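Local coordinates for SusD-like carbohydrate binding protein (Bacteroides vulgatus, PDB 3LEW) that probably binds carbohydrate at the outer membrane, as a SusD-family protein thought to take part in nutrient capture, at residues A41-G44 against Y45-L49; N83-S86 against W87-A90; L122-R125 against G126-L130; H198-N202 against E203-G207. All blocks are in the same frame, centred on the assembly; numbering follows the deposited sequence.

Contact 1 (A41-G44 against Y45-L49)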
loop_
_atom_site.group_PDB
_atom_site.type_symbol
_atom_site.label_atom_id
_atom_site.label_comp_id
_atom_site.label_asym_id
_atom_site.label_seq_id
_atom_site.Cartn_x
_atom_site.Cartn_y
_atom_site.Cartn_z
ATOM N N ALA A 41 -9.939 -3.974 14.225
ATOM C CA ALA A 41 -9.671 -4.619 12.928
ATOM C C ALA A 41 -9.089 -3.663 11.894
ATOM O O ALA A 41 -8.535 -4.103 10.909
ATOM C CB ALA A 41 -10.992 -5.283 12.355
ATOM N N ASN A 42 -9.279 -2.348 12.091
ATOM C CA ASN A 42 -8.861 -1.345 11.108
ATOM C C ASN A 42 -8.050 -0.200 11.706
ATOM O O ASN A 42 -8.605 0.875 12.008
ATOM C CB ASN A 42 -10.107 -0.763 10.425
ATOM C CG ASN A 42 -10.860 -1.844 9.640
ATOM O OD1 ASN A 42 -10.343 -2.307 8.629
ATOM N ND2 ASN A 42 -12.053 -2.239 10.106
ATOM N N PRO A 43 -6.747 -0.393 11.835
ATOM C CA PRO A 43 -5.923 0.669 12.494
ATOM C C PRO A 43 -5.437 1.722 11.530
ATOM O O PRO A 43 -4.345 1.627 10.996
ATOM C CB PRO A 43 -4.769 -0.151 13.148
ATOM C CG PRO A 43 -5.214 -1.604 13.042
ATOM C CD PRO A 43 -6.057 -1.691 11.824
ATOM N N GLY A 44 -6.277 2.716 11.222
ATOM C CA GLY A 44 -5.885 3.766 10.287
ATOM C C GLY A 44 -5.668 3.355 8.848
ATOM O O GLY A 44 -6.135 2.268 8.412
ATOM N N TYR A 45 -4.987 4.210 8.082
ATOM C CA TYR A 45 -4.759 3.960 6.660
ATOM C C TYR A 45 -4.081 2.623 6.341
ATOM O O TYR A 45 -4.316 2.011 5.266
ATOM C CB TYR A 45 -3.951 5.091 6.038
ATOM C CG TYR A 45 -3.632 4.908 4.573
ATOM C CD1 TYR A 45 -4.576 5.204 3.611
ATOM C CD2 TYR A 45 -2.379 4.504 4.153
ATOM C CE1 TYR A 45 -4.279 5.065 2.265
ATOM C CE2 TYR A 45 -2.092 4.359 2.838
ATOM C CZ TYR A 45 -3.031 4.640 1.895
ATOM O OH TYR A 45 -2.775 4.529 0.546
ATOM N N GLY A 46 -3.188 2.187 7.230
ATOM C CA GLY A 46 -2.595 0.875 7.077
ATOM C C GLY A 46 -3.553 -0.289 6.972
ATOM O O GLY A 46 -3.208 -1.317 6.380
ATOM N N ALA A 47 -4.741 -0.189 7.565
ATOM C CA ALA A 47 -5.777 -1.169 7.325
ATOM C C ALA A 47 -6.073 -1.413 5.848
ATOM O O ALA A 47 -6.326 -2.570 5.446
ATOM C CB ALA A 47 -7.092 -0.840 8.118
HETATM N N MSE A 48 -6.110 -0.360 5.030
HETATM C CA MSE A 48 -6.301 -0.576 3.602
HETATM C C MSE A 48 -5.092 -1.285 2.953
HETATM O O MSE A 48 -5.273 -2.177 2.124
HETATM C CB MSE A 48 -6.618 0.742 2.903
HETATM C CG MSE A 48 -8.079 1.216 3.180
HETATM SE SE MSE A 48 -8.159 2.403 4.687
HETATM C CE MSE A 48 -7.502 3.847 3.960
ATOM N N LEU A 49 -3.877 -0.961 3.397
ATOM C CA LEU A 49 -2.672 -1.644 2.880
ATOM C C LEU A 49 -2.751 -3.132 3.213
ATOM O O LEU A 49 -2.436 -4.011 2.392
ATOM C CB LEU A 49 -1.424 -1.039 3.495
ATOM C CG LEU A 49 -1.229 0.458 3.183
ATOM C CD1 LEU A 49 0.111 0.896 3.793
ATOM C CD2 LEU A 49 -1.218 0.771 1.684
HETATM O O HOH W 1 -2.259 3.040 9.886
#
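Ala47 CB sits in the bend made by Asn42, Pro43 and Gly44, and nearly all of the side-chain contact is made through this one methyl. It lies 3.5 Å from Asn42 CA and 3.6 Å from Asn42 OD1, while Pro43 lays the CD corner of its ring alongside it, CD to CB 3.9 Å. The carbonyl oxygen of Gly44 also comes to 3.3 Å from this CB. That oxygen accepts from Ala47 N at 2.9 Å; the donor stands above the carbonyl plane, 46° out of it, and the bond is bent, with 142° at the hydrogen. The loop runs into helix 46-54 by way of an inverse gamma turn centred on Pro43, closed by a weak bond from Gly44 N to Asn42 O. A water bridges Pro43 O, to which it donates (2.8 Å), and Gly46 N, from which it accepts (2.9 Å), near the start of the helix. Gly44 has a positive phi, and a CB there would clash with Tyr45 N. Further out, Asn42 is held at both ends of its amide, OD1 by Thr82 OG1 and ND2 by Asn38 O. Tyr45 turns its CG anti to its own N (chi1 179°), which carries the ring off the loop to meet Phe127, and selenomethionine Met48 touches Ser86 of helix 81-103.

Contact 2 (N83-S86 against W87-A90)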
loop_
_atom_site.group_PDB
_atom_site.type_symbol
_atom_site.label_atom_id
_atom_site.label_comp_id
_atom_site.label_asym_id
_atom_site.label_seq_id
_atom_site.Cartn_x
_atom_site.Cartn_y
_atom_site.Cartn_z
ATOM N N ASN A 83 -13.833 -0.848 4.256
ATOM C CA ASN A 83 -14.401 -0.033 3.192
ATOM C C ASN A 83 -14.921 1.285 3.701
ATOM O O ASN A 83 -14.685 2.329 3.090
ATOM C CB ASN A 83 -15.452 -0.837 2.452
ATOM C CG ASN A 83 -15.838 -0.223 1.133
ATOM O OD1 ASN A 83 -15.074 -0.258 0.141
ATOM N ND2 ASN A 83 -17.008 0.393 1.114
ATOM N N THR A 84 -15.637 1.272 4.810
ATOM C CA THR A 84 -16.106 2.484 5.434
ATOM C C THR A 84 -14.982 3.418 5.853
ATOM O O THR A 84 -15.022 4.616 5.555
ATOM C CB THR A 84 -17.039 2.135 6.648
ATOM O OG1 THR A 84 -18.208 1.486 6.130
ATOM C CG2 THR A 84 -17.460 3.356 7.468
ATOM N N LEU A 85 -13.966 2.885 6.533
ATOM C CA LEU A 85 -12.890 3.725 6.986
ATOM C C LEU A 85 -12.138 4.376 5.827
ATOM O O LEU A 85 -11.722 5.541 5.927
ATOM C CB LEU A 85 -11.890 2.893 7.792
ATOM C CG LEU A 85 -10.749 3.698 8.411
ATOM C CD1 LEU A 85 -11.259 4.816 9.394
ATOM C CD2 LEU A 85 -9.755 2.755 9.124
ATOM N N SER A 86 -12.018 3.658 4.718
ATOM C CA SER A 86 -11.332 4.188 3.546
ATOM C C SER A 86 -11.954 5.506 3.099
ATOM O O SER A 86 -11.274 6.543 2.901
ATOM C CB SER A 86 -11.353 3.157 2.420
ATOM O OG SER A 86 -10.749 3.656 1.243
ATOM N N TRP A 87 -13.269 5.455 2.951
ATOM C CA TRP A 87 -14.027 6.629 2.487
ATOM C C TRP A 87 -13.901 7.807 3.463
ATOM O O TRP A 87 -13.685 8.965 3.068
ATOM C CB TRP A 87 -15.498 6.255 2.329
ATOM C CG TRP A 87 -16.285 7.237 1.465
ATOM C CD1 TRP A 87 -17.176 8.140 1.900
ATOM C CD2 TRP A 87 -16.235 7.371 0.041
ATOM N NE1 TRP A 87 -17.712 8.863 0.840
ATOM C CE2 TRP A 87 -17.139 8.412 -0.319
ATOM C CE3 TRP A 87 -15.506 6.742 -0.966
ATOM C CZ2 TRP A 87 -17.351 8.793 -1.652
ATOM C CZ3 TRP A 87 -15.720 7.113 -2.298
ATOM C CH2 TRP A 87 -16.613 8.171 -2.620
ATOM N N LEU A 88 -14.080 7.518 4.751
ATOM C CA LEU A 88 -14.038 8.552 5.774
ATOM C C LEU A 88 -12.660 9.201 5.872
ATOM O O LEU A 88 -12.555 10.422 5.941
ATOM C CB LEU A 88 -14.477 7.960 7.119
ATOM C CG LEU A 88 -14.219 8.686 8.444
ATOM C CD1 LEU A 88 -14.808 7.862 9.568
ATOM C CD2 LEU A 88 -12.760 8.854 8.716
ATOM N N LEU A 89 -11.613 8.386 5.901
ATOM C CA LEU A 89 -10.265 8.920 6.037
ATOM C C LEU A 89 -9.918 9.750 4.804
ATOM O O LEU A 89 -9.401 10.872 4.960
ATOM C CB LEU A 89 -9.199 7.852 6.244
ATOM C CG LEU A 89 -9.257 7.031 7.533
ATOM C CD1 LEU A 89 -8.125 5.984 7.531
ATOM C CD2 LEU A 89 -9.279 7.938 8.823
ATOM N N ALA A 90 -10.193 9.224 3.605
ATOM C CA ALA A 90 -9.857 9.938 2.381
ATOM C C ALA A 90 -10.501 11.337 2.381
ATOM O O ALA A 90 -9.832 12.350 2.174
ATOM C CB ALA A 90 -10.288 9.138 1.116
#
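Leu85 holds CG anti to its backbone N (chi1 -176°) and Leu89 holds CG anti to its carbonyl carbon (chi1 -65°), which brings their branches together. This is an i to i+4 leucine pair on one face of alpha-helix 81-103, the two side chains crossing at a slant. Leu85 CD1 rests on Leu89 CG at 3.5 Å, and Leu89 CD1 in turn reaches Leu85 CG at 3.6 Å, so each branch point is covered by a methyl of the other. An alanine at Leu85 would remove CG and both methyls, and Leu89 would probably lose one of the neighbours that limit its rotation, with a gap left where Leu85 also meets Asn42. Backbone bonds hold the register: Leu89 N to Leu85 O is short and straight (2.8 Å, 169° at the hydrogen), while Trp87 N to Asn83 O is weak. The polar ends of Asn83, Ser86 and Trp87 are bonded to other parts of the chain. Ser86 OG is bonded with both His131 NE2 and Tyr136 OH, and Asn83 ND2 gives to Arg471 O. Trp87 NE1 bonds to Glu476 OE1, and its indole meets the Tyr91 ring. Leu89 also packs on Tyr32 and Leu33 of helix 19-35. At the end of the segment Ala90 N donates to Ser86 O, and the methyl CB of Ala90 lies 3.3 Å from that same oxygen.

Contact 3 (L122-R125 against G126-L130)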
loop_
_atom_site.group_PDB
_atom_site.type_symbol
_atom_site.label_atom_id
_atom_site.label_comp_id
_atom_site.label_asym_id
_atom_site.label_seq_id
_atom_site.Cartn_x
_atom_site.Cartn_y
_atom_site.Cartn_z
ATOM N N LEU A 122 -1.137 20.137 -0.988
ATOM C CA LEU A 122 -1.441 19.605 -2.330
ATOM C C LEU A 122 -0.943 18.186 -2.518
ATOM O O LEU A 122 -1.632 17.370 -3.130
ATOM C CB LEU A 122 -0.829 20.526 -3.414
ATOM C CG LEU A 122 -1.545 21.870 -3.682
ATOM C CD1 LEU A 122 -0.629 22.863 -4.490
ATOM C CD2 LEU A 122 -2.909 21.651 -4.420
ATOM N N ALA A 123 0.258 17.880 -2.004
ATOM C CA ALA A 123 0.860 16.545 -2.156
ATOM C C ALA A 123 0.038 15.506 -1.388
ATOM O O ALA A 123 -0.266 14.442 -1.930
ATOM C CB ALA A 123 2.358 16.557 -1.709
ATOM N N LEU A 124 -0.369 15.838 -0.157
ATOM C CA LEU A 124 -1.219 14.931 0.636
ATOM C C LEU A 124 -2.566 14.748 -0.052
ATOM O O LEU A 124 -3.079 13.627 -0.140
ATOM C CB LEU A 124 -1.394 15.421 2.070
ATOM C CG LEU A 124 -2.198 14.509 3.049
ATOM C CD1 LEU A 124 -1.662 13.090 3.105
ATOM C CD2 LEU A 124 -2.210 15.127 4.431
ATOM N N ARG A 125 -3.133 15.840 -0.540
ATOM C CA ARG A 125 -4.407 15.731 -1.256
ATOM C C ARG A 125 -4.245 14.835 -2.492
ATOM O O ARG A 125 -5.078 13.926 -2.767
ATOM C CB ARG A 125 -4.951 17.090 -1.625
ATOM C CG ARG A 125 -6.366 17.020 -2.168
ATOM C CD ARG A 125 -6.924 18.403 -2.491
ATOM N NE ARG A 125 -6.415 18.957 -3.752
ATOM C CZ ARG A 125 -6.675 20.203 -4.194
ATOM N NH1 ARG A 125 -7.369 21.060 -3.463
ATOM N NH2 ARG A 125 -6.203 20.618 -5.351
ATOM N N GLY A 126 -3.171 15.061 -3.252
ATOM C CA GLY A 126 -2.886 14.222 -4.408
ATOM C C GLY A 126 -2.733 12.748 -4.072
ATOM O O GLY A 126 -3.203 11.848 -4.814
ATOM N N PHE A 127 -2.061 12.464 -2.957
ATOM C CA PHE A 127 -1.910 11.092 -2.461
ATOM C C PHE A 127 -3.258 10.423 -2.165
ATOM O O PHE A 127 -3.437 9.233 -2.465
ATOM C CB PHE A 127 -1.050 11.074 -1.203
ATOM C CG PHE A 127 -0.913 9.712 -0.546
ATOM C CD1 PHE A 127 -0.091 8.733 -1.087
ATOM C CD2 PHE A 127 -1.557 9.420 0.618
ATOM C CE1 PHE A 127 0.063 7.479 -0.483
ATOM C CE2 PHE A 127 -1.407 8.167 1.205
ATOM C CZ PHE A 127 -0.585 7.228 0.666
ATOM N N LEU A 128 -4.189 11.191 -1.606
ATOM C CA LEU A 128 -5.494 10.653 -1.243
ATOM C C LEU A 128 -6.342 10.457 -2.510
ATOM O O LEU A 128 -7.050 9.453 -2.648
ATOM C CB LEU A 128 -6.194 11.503 -0.184
ATOM C CG LEU A 128 -5.468 11.481 1.182
ATOM C CD1 LEU A 128 -6.062 12.593 2.123
ATOM C CD2 LEU A 128 -5.453 10.065 1.790
ATOM N N TYR A 129 -6.223 11.339 -3.489
ATOM C CA TYR A 129 -6.900 11.069 -4.807
ATOM C C TYR A 129 -6.271 9.860 -5.530
ATOM O O TYR A 129 -6.958 9.125 -6.250
ATOM C CB TYR A 129 -6.976 12.303 -5.696
ATOM C CG TYR A 129 -8.048 13.271 -5.244
ATOM C CD1 TYR A 129 -9.378 12.881 -5.157
ATOM C CD2 TYR A 129 -7.721 14.575 -4.839
ATOM C CE1 TYR A 129 -10.365 13.737 -4.690
ATOM C CE2 TYR A 129 -8.716 15.460 -4.388
ATOM C CZ TYR A 129 -10.037 15.018 -4.282
ATOM O OH TYR A 129 -11.042 15.846 -3.804
ATOM N N LEU A 130 -4.963 9.623 -5.340
ATOM C CA LEU A 130 -4.326 8.417 -5.885
ATOM C C LEU A 130 -4.929 7.153 -5.257
ATOM O O LEU A 130 -5.188 6.152 -5.928
ATOM C CB LEU A 130 -2.819 8.427 -5.681
ATOM C CG LEU A 130 -2.029 7.186 -6.086
ATOM C CD1 LEU A 130 -2.241 6.926 -7.585
ATOM C CD2 LEU A 130 -0.531 7.347 -5.782
#
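Arg125 and Tyr129, an i to i+4 pair on a buried helix of this SusD-family protein's helical, TPR-like part, meet through the aliphatic part of the arginine. Its CG is 3.6 Å from Tyr129 CE2 and its CD 3.9 Å from the same ring atom. CG opposite the backbone N (chi1 -171°) and an extended chi2 lay these methylenes by the ring; the bend at chi3 (78°) then turns the NE end, and the guanidinium is carried clear of the ring, its plane 64° from that of the phenol. Tyr129 answers with CG anti to the carbonyl carbon, which swings the ring back over the preceding turn and puts CD2 3.4 Å from Arg125 O. A serine in place of Tyr129 would probably leave the Arg125 methylenes without part of their cover and Tyr152 O without its hydroxyl partner. Arg125 O takes Tyr129 N at 2.9 Å, and a weak second bond from Leu128 N. Round the helix, Leu124 CD1 stands 4.4 Å from Phe127 CD2. The Gly126 carbonyl accepts from Ser177 OG. The charged end of Arg125 is shared between a salt bridge to Asp180 and a bond from NH1 to Asn98 OD1. Helix 111-135 packs against several neighbours: Leu128 and Tyr129 on helix 81-103, Leu122 and Leu130 on helix 170-187, Ala123 on helix 202-215, and Phe127 edge-to-face with Trp256 of strand 254-258.

Contact 4 (H198-N202 against E203-G207)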
loop_
_atom_site.group_PDB
_atom_site.type_symbol
_atom_site.label_atom_id
_atom_site.label_comp_id
_atom_site.label_asym_id
_atom_site.label_seq_id
_atom_site.Cartn_x
_atom_site.Cartn_y
_atom_site.Cartn_z
ATOM N N HIS A 198 7.692 11.181 8.084
ATOM C CA HIS A 198 6.282 11.290 7.617
ATOM C C HIS A 198 6.046 12.598 6.859
ATOM O O HIS A 198 5.003 12.761 6.192
ATOM C CB HIS A 198 5.285 11.185 8.798
ATOM C CG HIS A 198 5.432 12.270 9.829
ATOM N ND1 HIS A 198 6.489 12.312 10.727
ATOM C CD2 HIS A 198 4.646 13.334 10.110
ATOM C CE1 HIS A 198 6.347 13.375 11.505
ATOM N NE2 HIS A 198 5.245 14.021 11.141
ATOM N N LYS A 199 6.977 13.554 6.981
ATOM C CA LYS A 199 6.827 14.870 6.356
ATOM C C LYS A 199 7.150 14.778 4.866
ATOM O O LYS A 199 7.983 13.985 4.443
ATOM C CB LYS A 199 7.767 15.883 7.004
ATOM C CG LYS A 199 7.422 16.226 8.434
ATOM C CD LYS A 199 6.090 17.028 8.457
ATOM C CE LYS A 199 6.108 18.218 9.400
ATOM N NZ LYS A 199 5.215 19.346 8.920
ATOM N N ILE A 200 6.423 15.527 4.061
ATOM C CA ILE A 200 6.590 15.508 2.618
ATOM C C ILE A 200 7.613 16.565 2.178
ATOM O O ILE A 200 7.424 17.758 2.379
ATOM C CB ILE A 200 5.203 15.785 1.927
ATOM C CG1 ILE A 200 4.180 14.740 2.358
ATOM C CG2 ILE A 200 5.368 15.893 0.417
ATOM C CD1 ILE A 200 2.798 14.981 1.757
ATOM N N ASP A 201 8.688 16.138 1.533
ATOM C CA ASP A 201 9.668 17.036 0.945
ATOM C C ASP A 201 9.710 16.764 -0.566
ATOM O O ASP A 201 8.824 16.082 -1.106
ATOM C CB ASP A 201 11.052 16.924 1.605
ATOM C CG ASP A 201 11.729 15.595 1.358
ATOM O OD1 ASP A 201 11.091 14.709 0.712
ATOM O OD2 ASP A 201 12.888 15.401 1.865
ATOM N N ASN A 202 10.654 17.392 -1.247
ATOM C CA ASN A 202 10.764 17.240 -2.705
ATOM C C ASN A 202 10.888 15.767 -3.090
ATOM O O ASN A 202 10.224 15.345 -4.008
ATOM C CB ASN A 202 11.904 18.113 -3.257
ATOM C CG ASN A 202 11.937 18.160 -4.825
ATOM O OD1 ASN A 202 11.339 19.053 -5.457
ATOM N ND2 ASN A 202 12.620 17.229 -5.407
ATOM N N GLU A 203 11.733 15.003 -2.408
ATOM C CA GLU A 203 11.898 13.583 -2.721
ATOM C C GLU A 203 10.597 12.782 -2.583
ATOM O O GLU A 203 10.271 11.934 -3.427
ATOM C CB GLU A 203 13.016 12.977 -1.861
ATOM C CG GLU A 203 13.179 11.499 -2.114
ATOM C CD GLU A 203 14.308 10.848 -1.341
ATOM O OE1 GLU A 203 14.924 11.508 -0.501
ATOM O OE2 GLU A 203 14.558 9.659 -1.585
ATOM N N VAL A 204 9.861 13.030 -1.500
ATOM C CA VAL A 204 8.587 12.356 -1.274
ATOM C C VAL A 204 7.632 12.665 -2.412
ATOM O O VAL A 204 7.022 11.755 -2.968
ATOM C CB VAL A 204 7.941 12.667 0.098
ATOM C CG1 VAL A 204 6.543 11.970 0.238
ATOM C CG2 VAL A 204 8.860 12.247 1.274
ATOM N N VAL A 205 7.540 13.947 -2.812
ATOM C CA VAL A 205 6.680 14.315 -3.954
ATOM C C VAL A 205 7.089 13.560 -5.248
ATOM O O VAL A 205 6.233 13.032 -5.947
ATOM C CB VAL A 205 6.647 15.821 -4.175
ATOM C CG1 VAL A 205 5.779 16.157 -5.413
ATOM C CG2 VAL A 205 6.074 16.559 -2.912
ATOM N N LEU A 206 8.384 13.512 -5.563
ATOM C CA LEU A 206 8.843 12.799 -6.739
ATOM C C LEU A 206 8.401 11.334 -6.662
ATOM O O LEU A 206 7.996 10.747 -7.675
ATOM C CB LEU A 206 10.385 12.869 -6.869
ATOM C CG LEU A 206 10.977 14.215 -7.311
ATOM C CD1 LEU A 206 12.496 14.177 -7.168
ATOM C CD2 LEU A 206 10.552 14.543 -8.801
ATOM N N GLY A 207 8.476 10.742 -5.466
ATOM C CA GLY A 207 8.152 9.341 -5.338
ATOM C C GLY A 207 6.664 9.110 -5.540
ATOM O O GLY A 207 6.246 8.148 -6.247
HETATM O O HOH W 2 14.221 13.020 1.920
#
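Ile200 CG2 presses on Val205 CG2 at 3.5 Å, tighter than usual for two methyls, and lies 4.1 Å from Val204 CG1, the isoleucine crossing both valines at about a right angle. This is the dense side of an N-capped helix start. The cap is Asp201: its CG sits between the backbone N and the carbonyl carbon (chi1 67°), which lets OD1 fold back to accept from Val204 N at 3.0 Å, almost straight at 168°. The same carboxylate oxygen lies 3.4 Å from Val204 CG2. Asp201 O takes Val205 N and Asn202 O takes Leu206 N, starting the regular helical ladder, whereas Asp201 N is buried without a partner. On the other side Asp201 and Glu203 are partly exposed and meet through a water. It donates to Asp201 OD2 at 2.7 Å and to Glu203 OE1 at 2.9 Å, which probably eases the repulsion between these oxygens, 5.0 Å apart; Arg194 also forms a salt bridge with OD2. Lys199 NZ forms a salt bridge with Glu23. Helix 202-215 is wedged between neighbours: Val204 packs on Ile255 and Trp256 of strand 254-258, Val205 on Leu185 of helix 170-187, and Leu206 on that leucine and on Tyr225 of helix 219-232.

How the contacts relate
The four contacts follow one another along the chain, each closing before the next opens, and all lie in the region matching the family of starch-binding proteins that associate with the outer membrane. Contacts 1 and 4 mark helix starts, those of helices 46-54 and 202-215; contacts 2 and 3 lie within helices 81-103 and 111-135, successive in the chain. Contact 1 touches contact 2 (centres about 10 Å apart) and contact 3, and contacts 2 and 3 meet where Ala90 O approaches Leu128 CD1 at 3.8 Å. Contact 3 reaches contact 4 (centres about 12 Å apart) through Ala123 and Leu124, which meet Ile200 and, for Ala123, Val205. Together they trace one continuous path of packing through the protein's helical part.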